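Local coordinates for copper homeostasis protein CutC (Streptococcus agalactiae, PDB 2BDQ), which probably binds copper ions and takes part in copper homeostasis in the cytoplasm, at residues A[121-132]-A[147-156]; A[37-47]-A[81-90]. One frame throughout, in Å; residues are numbered along the deposited sequence.

Contact 1: residues A[121-132]-A[147-156]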
loop_
_atom_site.group_PDB
_atom_site.type_symbol
_atom_site.label_atom_id
_atom_site.label_comp_id
_atom_site.label_asym_id
_atom_site.label_seq_id
_atom_site.Cartn_x
_atom_site.Cartn_y
_atom_site.Cartn_z
ATOM N N LEU A 121 12.736 -11.515 -13.232
ATOM C CA LEU A 121 13.039 -10.397 -12.351
ATOM C C LEU A 121 13.308 -9.094 -13.085
ATOM O O LEU A 121 13.985 -9.074 -14.113
ATOM C CB LEU A 121 14.251 -10.729 -11.481
ATOM C CG LEU A 121 14.113 -11.899 -10.509
ATOM C CD1 LEU A 121 15.472 -12.203 -9.893
ATOM C CD2 LEU A 121 13.101 -11.553 -9.427
ATOM N N VAL A 122 12.764 -8.004 -12.552
ATOM C CA VAL A 122 12.972 -6.687 -13.130
ATOM C C VAL A 122 13.463 -5.709 -12.066
ATOM O O VAL A 122 12.966 -5.703 -10.940
ATOM C CB VAL A 122 11.676 -6.157 -13.830
ATOM C CG1 VAL A 122 10.454 -6.614 -13.098
ATOM C CG2 VAL A 122 11.713 -4.637 -13.932
ATOM N N PHE A 123 14.476 -4.923 -12.435
ATOM C CA PHE A 123 15.084 -3.907 -11.571
ATOM C C PHE A 123 14.384 -2.595 -11.961
ATOM O O PHE A 123 14.349 -2.230 -13.144
ATOM C CB PHE A 123 16.600 -3.844 -11.850
ATOM C CG PHE A 123 17.410 -3.224 -10.734
ATOM C CD1 PHE A 123 17.541 -1.843 -10.620
ATOM C CD2 PHE A 123 18.001 -4.022 -9.772
ATOM C CE1 PHE A 123 18.245 -1.274 -9.552
ATOM C CE2 PHE A 123 18.706 -3.462 -8.704
ATOM C CZ PHE A 123 18.825 -2.086 -8.595
ATOM N N HIS A 124 13.818 -1.892 -10.984
ATOM C CA HIS A 124 13.084 -0.664 -11.289
ATOM C C HIS A 124 13.866 0.651 -11.339
ATOM O O HIS A 124 15.094 0.660 -11.392
ATOM C CB HIS A 124 11.895 -0.528 -10.332
ATOM C CG HIS A 124 12.264 -0.612 -8.886
ATOM N ND1 HIS A 124 13.269 0.153 -8.327
ATOM C CD2 HIS A 124 11.741 -1.338 -7.869
ATOM C CE1 HIS A 124 13.342 -0.097 -7.034
ATOM N NE2 HIS A 124 12.424 -0.999 -6.728
HETATM N N MSE A 125 13.117 1.752 -11.329
HETATM C CA MSE A 125 13.631 3.123 -11.400
HETATM C C MSE A 125 14.840 3.409 -10.491
HETATM O O MSE A 125 15.528 4.414 -10.662
HETATM C CB MSE A 125 12.491 4.106 -11.078
HETATM C CG MSE A 125 12.312 5.291 -12.047
HETATM SE SE MSE A 125 11.217 4.958 -13.657
HETATM C CE MSE A 125 9.443 5.080 -12.871
ATOM N N ALA A 126 15.101 2.544 -9.519
ATOM C CA ALA A 126 16.252 2.756 -8.644
ATOM C C ALA A 126 17.530 2.767 -9.486
ATOM O O ALA A 126 18.565 3.287 -9.064
ATOM C CB ALA A 126 16.334 1.659 -7.594
ATOM N N PHE A 127 17.448 2.188 -10.681
ATOM C CA PHE A 127 18.589 2.127 -11.584
ATOM C C PHE A 127 19.108 3.517 -11.944
ATOM O O PHE A 127 20.312 3.709 -12.089
ATOM C CB PHE A 127 18.210 1.390 -12.872
ATOM C CG PHE A 127 19.377 1.119 -13.784
ATOM C CD1 PHE A 127 20.181 -0.007 -13.593
ATOM C CD2 PHE A 127 19.686 1.993 -14.822
ATOM C CE1 PHE A 127 21.278 -0.252 -14.419
ATOM C CE2 PHE A 127 20.781 1.757 -15.652
ATOM C CZ PHE A 127 21.576 0.635 -15.456
ATOM N N ASP A 128 18.203 4.482 -12.085
ATOM C CA ASP A 128 18.589 5.843 -12.447
ATOM C C ASP A 128 19.420 6.568 -11.382
ATOM O O ASP A 128 20.100 7.547 -11.701
ATOM C CB ASP A 128 17.348 6.680 -12.773
ATOM C CG ASP A 128 16.546 6.114 -13.940
ATOM O OD1 ASP A 128 17.097 5.999 -15.057
ATOM O OD2 ASP A 128 15.355 5.784 -13.746
ATOM N N VAL A 129 19.367 6.094 -10.131
ATOM C CA VAL A 129 20.121 6.707 -9.025
ATOM C C VAL A 129 21.608 6.362 -9.133
ATOM O O VAL A 129 22.467 7.051 -8.578
ATOM C CB VAL A 129 19.607 6.216 -7.640
ATOM C CG1 VAL A 129 20.429 6.849 -6.508
ATOM C CG2 VAL A 129 18.135 6.556 -7.477
ATOM N N ILE A 130 21.898 5.276 -9.840
ATOM C CA ILE A 130 23.269 4.829 -10.044
ATOM C C ILE A 130 24.052 5.890 -10.838
ATOM O O ILE A 130 23.558 6.430 -11.831
ATOM C CB ILE A 130 23.278 3.486 -10.807
ATOM C CG1 ILE A 130 22.509 2.441 -9.993
ATOM C CG2 ILE A 130 24.711 3.020 -11.070
ATOM C CD1 ILE A 130 22.462 1.074 -10.629
ATOM N N PRO A 131 25.269 6.230 -10.389
ATOM C CA PRO A 131 26.036 7.236 -11.137
ATOM C C PRO A 131 26.194 6.792 -12.589
ATOM O O PRO A 131 26.573 5.651 -12.854
ATOM C CB PRO A 131 27.362 7.312 -10.371
ATOM C CG PRO A 131 27.443 5.999 -9.648
ATOM C CD PRO A 131 26.018 5.760 -9.215
ATOM N N LYS A 132 25.881 7.699 -13.513
ATOM C CA LYS A 132 25.933 7.427 -14.947
ATOM C C LYS A 132 27.196 6.717 -15.423
ATOM O O LYS A 132 27.174 6.029 -16.444
ATOM C CB LYS A 132 25.735 8.728 -15.751
ATOM C CG LYS A 132 24.466 9.518 -15.381
ATOM C CD LYS A 132 23.197 8.643 -15.402
ATOM C CE LYS A 132 21.990 9.332 -14.730
ATOM N NZ LYS A 132 20.763 8.460 -14.648
ATOM N N PHE A 147 18.647 -11.206 -14.026
ATOM C CA PHE A 147 17.502 -10.314 -14.201
ATOM C C PHE A 147 17.015 -10.326 -15.650
ATOM O O PHE A 147 17.816 -10.440 -16.572
ATOM C CB PHE A 147 17.882 -8.890 -13.791
ATOM C CG PHE A 147 17.603 -8.586 -12.353
ATOM C CD1 PHE A 147 16.473 -7.848 -11.990
ATOM C CD2 PHE A 147 18.457 -9.048 -11.350
ATOM C CE1 PHE A 147 16.199 -7.577 -10.652
ATOM C CE2 PHE A 147 18.184 -8.779 -10.010
ATOM C CZ PHE A 147 17.046 -8.036 -9.662
ATOM N N THR A 148 15.704 -10.193 -15.835
ATOM C CA THR A 148 15.075 -10.202 -17.158
ATOM C C THR A 148 15.003 -8.832 -17.831
ATOM O O THR A 148 15.227 -8.720 -19.030
ATOM C CB THR A 148 13.652 -10.799 -17.072
ATOM O OG1 THR A 148 13.729 -12.123 -16.527
ATOM C CG2 THR A 148 13.007 -10.871 -18.447
ATOM N N ARG A 149 14.662 -7.795 -17.075
ATOM C CA ARG A 149 14.608 -6.457 -17.646
ATOM C C ARG A 149 14.852 -5.364 -16.626
ATOM O O ARG A 149 14.861 -5.603 -15.413
ATOM C CB ARG A 149 13.281 -6.204 -18.381
ATOM C CG ARG A 149 12.058 -6.298 -17.527
ATOM C CD ARG A 149 10.801 -5.865 -18.286
ATOM N NE ARG A 149 9.644 -6.385 -17.572
ATOM C CZ ARG A 149 9.263 -7.656 -17.620
ATOM N NH1 ARG A 149 9.944 -8.516 -18.370
ATOM N NH2 ARG A 149 8.239 -8.079 -16.884
ATOM N N ILE A 150 15.061 -4.164 -17.149
ATOM C CA ILE A 150 15.339 -2.989 -16.348
ATOM C C ILE A 150 14.403 -1.862 -16.756
ATOM O O ILE A 150 14.292 -1.527 -17.943
ATOM C CB ILE A 150 16.788 -2.491 -16.567
ATOM C CG1 ILE A 150 17.773 -3.645 -16.390
ATOM C CG2 ILE A 150 17.103 -1.367 -15.594
ATOM C CD1 ILE A 150 19.216 -3.263 -16.660
ATOM N N LEU A 151 13.735 -1.293 -15.759
ATOM C CA LEU A 151 12.829 -0.170 -15.950
ATOM C C LEU A 151 13.620 1.061 -15.545
ATOM O O LEU A 151 14.073 1.167 -14.403
ATOM C CB LEU A 151 11.592 -0.316 -15.060
ATOM C CG LEU A 151 10.701 0.930 -15.013
ATOM C CD1 LEU A 151 10.239 1.278 -16.417
ATOM C CD2 LEU A 151 9.510 0.687 -14.103
ATOM N N LEU A 152 13.797 1.988 -16.482
ATOM C CA LEU A 152 14.568 3.189 -16.201
ATOM C C LEU A 152 14.027 4.435 -16.890
ATOM O O LEU A 152 13.282 4.353 -17.864
ATOM C CB LEU A 152 16.029 2.956 -16.595
ATOM C CG LEU A 152 16.340 2.455 -18.007
ATOM C CD1 LEU A 152 16.287 3.616 -19.002
ATOM C CD2 LEU A 152 17.730 1.840 -18.020
ATOM N N HIS A 153 14.409 5.590 -16.356
ATOM C CA HIS A 153 13.981 6.875 -16.873
ATOM C C HIS A 153 15.091 7.521 -17.693
ATOM O O HIS A 153 14.820 8.320 -18.587
ATOM C CB HIS A 153 13.586 7.792 -15.706
ATOM C CG HIS A 153 13.170 9.164 -16.129
ATOM N ND1 HIS A 153 12.034 9.404 -16.872
ATOM C CD2 HIS A 153 13.748 10.372 -15.927
ATOM C CE1 HIS A 153 11.930 10.698 -17.110
ATOM N NE2 HIS A 153 12.957 11.308 -16.547
ATOM N N GLY A 154 16.339 7.189 -17.376
ATOM C CA GLY A 154 17.457 7.761 -18.103
ATOM C C GLY A 154 18.098 8.943 -17.389
ATOM O O GLY A 154 19.089 9.502 -17.865
ATOM N N SER A 155 17.521 9.331 -16.255
ATOM C CA SER A 155 18.030 10.434 -15.442
ATOM C C SER A 155 17.411 10.284 -14.056
ATOM O O SER A 155 16.390 9.619 -13.900
ATOM C CB SER A 155 17.647 11.789 -16.046
ATOM O OG SER A 155 16.268 12.057 -15.884
ATOM N N SER A 156 18.016 10.895 -13.046
ATOM C CA SER A 156 17.482 10.763 -11.692
ATOM C C SER A 156 16.911 12.034 -11.089
ATOM O O SER A 156 16.379 12.011 -9.984
ATOM C CB SER A 156 18.565 10.207 -10.767
ATOM O OG SER A 156 19.773 10.931 -10.928
HETATM O O HOH W 1 15.034 -13.266 -14.428
#
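V122 and F123 pair in parallel with R149 and I150, the axes of strands 121-123 and 149-152 approaching to 4.7 Å at 29°, a twist suited to a closed barrel. L121 O accepts from both T148 N and R149 N, F123 N donates to R149 O, and L151 N donates to F123 O at 2.8 Å. F147 works as a flat apolar plate beside strand 121-123: L121 CB lies over its face, 3.9 Å from the centroid, while F123, its CG anti to the backbone N (chi1 -159°), turns a ring edge toward the F147 face in an offset edge-to-face pair, planes 63° apart. Further on, I150 CG2 sits over the face of the F127 ring. D128 suits its place because a carboxylate can gather the N-H groups of a turn: OD2 takes H153 N on its syn side at 2.8 Å, and OD1 takes G154 N from above the carboxylate plane at 2.7 Å. G154 has positive phi, where a CB would crowd the preceding carbonyl. The strands belong to a beta-alpha-beta unit of the TIM barrel; the connecting helix 135-144 packs L142 on F123 and I150, helix 106-116 covers F147 through I109, and strands 92-95 and 180-183 continue the sheet.

Contact 2: residues A[37-47]-A[81-90]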
loop_
_atom_site.group_PDB
_atom_site.type_symbol
_atom_site.label_atom_id
_atom_site.label_comp_id
_atom_site.label_asym_id
_atom_site.label_seq_id
_atom_site.Cartn_x
_atom_site.Cartn_y
_atom_site.Cartn_z
ATOM N N THR A 37 4.627 -2.756 -2.337
ATOM C CA THR A 37 4.022 -4.061 -2.478
ATOM C C THR A 37 2.566 -3.969 -2.052
ATOM O O THR A 37 2.268 -3.491 -0.956
ATOM C CB THR A 37 4.719 -5.083 -1.583
ATOM O OG1 THR A 37 6.118 -5.109 -1.895
ATOM C CG2 THR A 37 4.118 -6.466 -1.796
ATOM N N PRO A 38 1.641 -4.409 -2.921
ATOM C CA PRO A 38 0.201 -4.382 -2.635
ATOM C C PRO A 38 -0.179 -5.468 -1.622
ATOM O O PRO A 38 0.618 -6.361 -1.333
ATOM C CB PRO A 38 -0.431 -4.615 -4.011
ATOM C CG PRO A 38 0.578 -5.492 -4.693
ATOM C CD PRO A 38 1.899 -4.870 -4.300
ATOM N N SER A 39 -1.390 -5.387 -1.079
ATOM C CA SER A 39 -1.844 -6.365 -0.098
ATOM C C SER A 39 -1.955 -7.759 -0.723
ATOM O O SER A 39 -1.979 -7.907 -1.952
ATOM C CB SER A 39 -3.201 -5.952 0.476
ATOM O OG SER A 39 -4.246 -6.171 -0.468
ATOM N N TYR A 40 -2.017 -8.781 0.127
ATOM C CA TYR A 40 -2.127 -10.158 -0.347
ATOM C C TYR A 40 -3.399 -10.329 -1.173
ATOM O O TYR A 40 -3.380 -10.930 -2.240
ATOM C CB TYR A 40 -2.158 -11.122 0.842
ATOM C CG TYR A 40 -2.144 -12.592 0.472
ATOM C CD1 TYR A 40 -0.949 -13.303 0.404
ATOM C CD2 TYR A 40 -3.332 -13.283 0.249
ATOM C CE1 TYR A 40 -0.936 -14.679 0.131
ATOM C CE2 TYR A 40 -3.339 -14.649 -0.022
ATOM C CZ TYR A 40 -2.141 -15.342 -0.074
ATOM O OH TYR A 40 -2.144 -16.690 -0.311
ATOM N N GLY A 41 -4.504 -9.796 -0.668
ATOM C CA GLY A 41 -5.763 -9.908 -1.381
ATOM C C GLY A 41 -5.709 -9.298 -2.771
ATOM O O GLY A 41 -6.253 -9.862 -3.721
ATOM N N VAL A 42 -5.067 -8.140 -2.894
ATOM C CA VAL A 42 -4.953 -7.477 -4.183
ATOM C C VAL A 42 -4.133 -8.317 -5.162
ATOM O O VAL A 42 -4.498 -8.443 -6.326
ATOM C CB VAL A 42 -4.307 -6.073 -4.032
ATOM C CG1 VAL A 42 -3.809 -5.571 -5.385
ATOM C CG2 VAL A 42 -5.326 -5.093 -3.480
ATOM N N ILE A 43 -3.032 -8.894 -4.693
ATOM C CA ILE A 43 -2.179 -9.713 -5.560
ATOM C C ILE A 43 -2.930 -10.952 -6.073
ATOM O O ILE A 43 -2.928 -11.249 -7.274
ATOM C CB ILE A 43 -0.892 -10.162 -4.811
ATOM C CG1 ILE A 43 -0.041 -8.935 -4.459
ATOM C CG2 ILE A 43 -0.072 -11.108 -5.685
ATOM C CD1 ILE A 43 1.180 -9.256 -3.597
ATOM N N LYS A 44 -3.579 -11.666 -5.164
ATOM C CA LYS A 44 -4.320 -12.869 -5.528
ATOM C C LYS A 44 -5.441 -12.589 -6.526
ATOM O O LYS A 44 -5.543 -13.251 -7.564
ATOM C CB LYS A 44 -4.905 -13.515 -4.274
ATOM C CG LYS A 44 -5.859 -14.681 -4.518
ATOM C CD LYS A 44 -6.383 -15.198 -3.177
ATOM C CE LYS A 44 -7.464 -16.256 -3.335
ATOM N NZ LYS A 44 -6.961 -17.450 -4.060
ATOM N N GLU A 45 -6.282 -11.611 -6.214
ATOM C CA GLU A 45 -7.394 -11.279 -7.091
ATOM C C GLU A 45 -6.980 -10.611 -8.395
ATOM O O GLU A 45 -7.555 -10.887 -9.444
ATOM C CB GLU A 45 -8.400 -10.403 -6.344
ATOM C CG GLU A 45 -9.012 -11.088 -5.121
ATOM C CD GLU A 45 -9.603 -12.453 -5.454
ATOM O OE1 GLU A 45 -10.353 -12.554 -6.453
ATOM O OE2 GLU A 45 -9.329 -13.424 -4.713
ATOM N N ALA A 46 -5.993 -9.725 -8.331
ATOM C CA ALA A 46 -5.532 -9.048 -9.530
ATOM C C ALA A 46 -4.953 -10.071 -10.509
ATOM O O ALA A 46 -5.282 -10.050 -11.693
ATOM C CB ALA A 46 -4.487 -8.000 -9.181
ATOM N N ASN A 47 -4.106 -10.969 -10.011
ATOM C CA ASN A 47 -3.500 -11.989 -10.866
ATOM C C ASN A 47 -4.547 -12.842 -11.569
ATOM O O ASN A 47 -4.441 -13.112 -12.763
ATOM C CB ASN A 47 -2.575 -12.904 -10.060
ATOM C CG ASN A 47 -1.311 -12.205 -9.609
ATOM O OD1 ASN A 47 -0.457 -12.804 -8.954
ATOM N ND2 ASN A 47 -1.186 -10.928 -9.948
ATOM N N ASP A 81 7.280 -11.164 1.095
ATOM C CA ASP A 81 6.361 -10.741 0.049
ATOM C C ASP A 81 6.638 -11.440 -1.276
ATOM O O ASP A 81 5.722 -11.642 -2.080
ATOM C CB ASP A 81 6.373 -9.215 -0.103
ATOM C CG ASP A 81 5.536 -8.531 0.972
ATOM O OD1 ASP A 81 4.419 -9.038 1.251
ATOM O OD2 ASP A 81 5.968 -7.496 1.530
ATOM N N ILE A 82 7.891 -11.833 -1.495
ATOM C CA ILE A 82 8.254 -12.540 -2.716
ATOM C C ILE A 82 7.676 -13.942 -2.690
ATOM O O ILE A 82 7.155 -14.408 -3.692
ATOM C CB ILE A 82 9.781 -12.607 -2.876
ATOM C CG1 ILE A 82 10.288 -11.232 -3.329
ATOM C CG2 ILE A 82 10.178 -13.701 -3.875
ATOM C CD1 ILE A 82 11.786 -11.104 -3.345
ATOM N N LEU A 83 7.760 -14.612 -1.543
ATOM C CA LEU A 83 7.230 -15.968 -1.414
ATOM C C LEU A 83 5.732 -15.992 -1.716
ATOM O O LEU A 83 5.244 -16.880 -2.404
ATOM C CB LEU A 83 7.479 -16.491 -0.002
ATOM C CG LEU A 83 8.658 -17.403 0.347
ATOM C CD1 LEU A 83 9.730 -17.427 -0.729
ATOM C CD2 LEU A 83 9.201 -16.922 1.676
ATOM N N ARG A 84 5.009 -15.012 -1.187
ATOM C CA ARG A 84 3.579 -14.918 -1.420
ATOM C C ARG A 84 3.306 -14.597 -2.895
ATOM O O ARG A 84 2.444 -15.208 -3.519
ATOM C CB ARG A 84 2.970 -13.841 -0.511
ATOM C CG ARG A 84 2.372 -14.343 0.812
ATOM C CD ARG A 84 3.325 -15.177 1.661
ATOM N NE ARG A 84 3.447 -16.543 1.161
ATOM C CZ ARG A 84 4.266 -17.462 1.664
ATOM N NH1 ARG A 84 4.299 -18.674 1.132
ATOM N NH2 ARG A 84 5.056 -17.173 2.691
ATOM N N ALA A 85 4.053 -13.653 -3.460
ATOM C CA ALA A 85 3.853 -13.284 -4.859
ATOM C C ALA A 85 3.986 -14.493 -5.778
ATOM O O ALA A 85 3.201 -14.654 -6.715
ATOM C CB ALA A 85 4.843 -12.204 -5.275
ATOM N N VAL A 86 4.974 -15.344 -5.522
ATOM C CA VAL A 86 5.151 -16.524 -6.357
ATOM C C VAL A 86 4.055 -17.564 -6.126
ATOM O O VAL A 86 3.542 -18.143 -7.079
ATOM C CB VAL A 86 6.541 -17.172 -6.136
ATOM C CG1 VAL A 86 6.791 -17.378 -4.664
ATOM C CG2 VAL A 86 6.621 -18.505 -6.865
ATOM N N GLU A 87 3.673 -17.797 -4.876
ATOM C CA GLU A 87 2.635 -18.789 -4.614
ATOM C C GLU A 87 1.299 -18.334 -5.200
ATOM O O GLU A 87 0.418 -19.147 -5.428
ATOM C CB GLU A 87 2.485 -19.063 -3.109
ATOM C CG GLU A 87 1.716 -18.000 -2.341
ATOM C CD GLU A 87 1.463 -18.377 -0.883
ATOM O OE1 GLU A 87 0.656 -17.686 -0.223
ATOM O OE2 GLU A 87 2.070 -19.354 -0.393
ATOM N N LEU A 88 1.162 -17.033 -5.444
ATOM C CA LEU A 88 -0.057 -16.475 -6.021
ATOM C C LEU A 88 0.016 -16.400 -7.548
ATOM O O LEU A 88 -0.795 -15.728 -8.190
ATOM C CB LEU A 88 -0.331 -15.084 -5.434
ATOM C CG LEU A 88 -0.770 -15.106 -3.962
ATOM C CD1 LEU A 88 -0.907 -13.694 -3.416
ATOM C CD2 LEU A 88 -2.099 -15.849 -3.851
ATOM N N GLU A 89 1.016 -17.080 -8.110
ATOM C CA GLU A 89 1.225 -17.171 -9.550
ATOM C C GLU A 89 1.552 -15.874 -10.285
ATOM O O GLU A 89 1.133 -15.685 -11.429
ATOM C CB GLU A 89 0.006 -17.830 -10.205
ATOM C CG GLU A 89 -0.302 -19.233 -9.690
ATOM C CD GLU A 89 -1.600 -19.793 -10.253
ATOM O OE1 GLU A 89 -1.683 -19.990 -11.488
ATOM O OE2 GLU A 89 -2.543 -20.030 -9.462
ATOM N N SER A 90 2.300 -14.981 -9.642
ATOM C CA SER A 90 2.680 -13.738 -10.298
ATOM C C SER A 90 3.638 -14.089 -11.439
ATOM O O SER A 90 4.386 -15.069 -11.360
ATOM C CB SER A 90 3.359 -12.795 -9.305
ATOM O OG SER A 90 2.472 -12.453 -8.251
HETATM O O HOH W 2 7.293 -5.536 0.246
#
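Y40 and L88 meet with the leucine methyl CD1 over one face of the phenol ring, 3.8 Å from its centroid and 16° off the normal. With CG anti to the backbone N (chi1 -175°), the tyrosine ring extends toward helix 72-87, and R84 CG abuts its edge in the ring plane, 3.4 Å from Y40 CE1. The carboxylate of E87 stands nearly upright to the ring, planes 84° apart; its OE1 accepts from Y40 OH on the anti side at 3.0 Å. A tyrosine suits this place, its face taking a methyl while its hydroxyl reaches a carboxylate. R84 NH1 bridges to E87 OE2 at 2.8 Å and probably favours the charged carboxylate, while R84 NH2 pairs with E80. L88 suits the junction because its branched end reaches three residues: both methyls lie against Y40, CD1 also touches I43 CG2 at 3.5 Å, and CD2 rests on K44 CB. These are neighbouring outer helices of the TIM barrel, and helix 72-87 ends here in a Schellman motif with E89, at positive phi, as its C-prime residue. S90 N and OG both donate to A85 O from the same face of its carbonyl plane. Nearer the start of both segments, T37 CG2 lies against D81 CG, 3.7 Å away, and a water joins T37 OG1 to D81 OD2. D81 OD1 accepts from G41 N of the second subunit, and T37 OG1 is held by the R62 backbone.

Contact 1 lies in the barrel wall, its centre about 8 Å from that of the chain, and is mostly buried; contact 2 lies on the outer helical layer, about 16 Å out, and is partly buried. They share no strand or helix, and their centres are about 23 Å apart. In contact 1, adjacent strands are joined chiefly through the backbone, with aromatic packing beside them and a carboxylate gripping a turn. Contact 2 relies on side chains, with aliphatic and aromatic groups packing beside polar and charged ones, some of them exposed. It also borders the second subunit, whereas no other chain of the assembly touches contact 1.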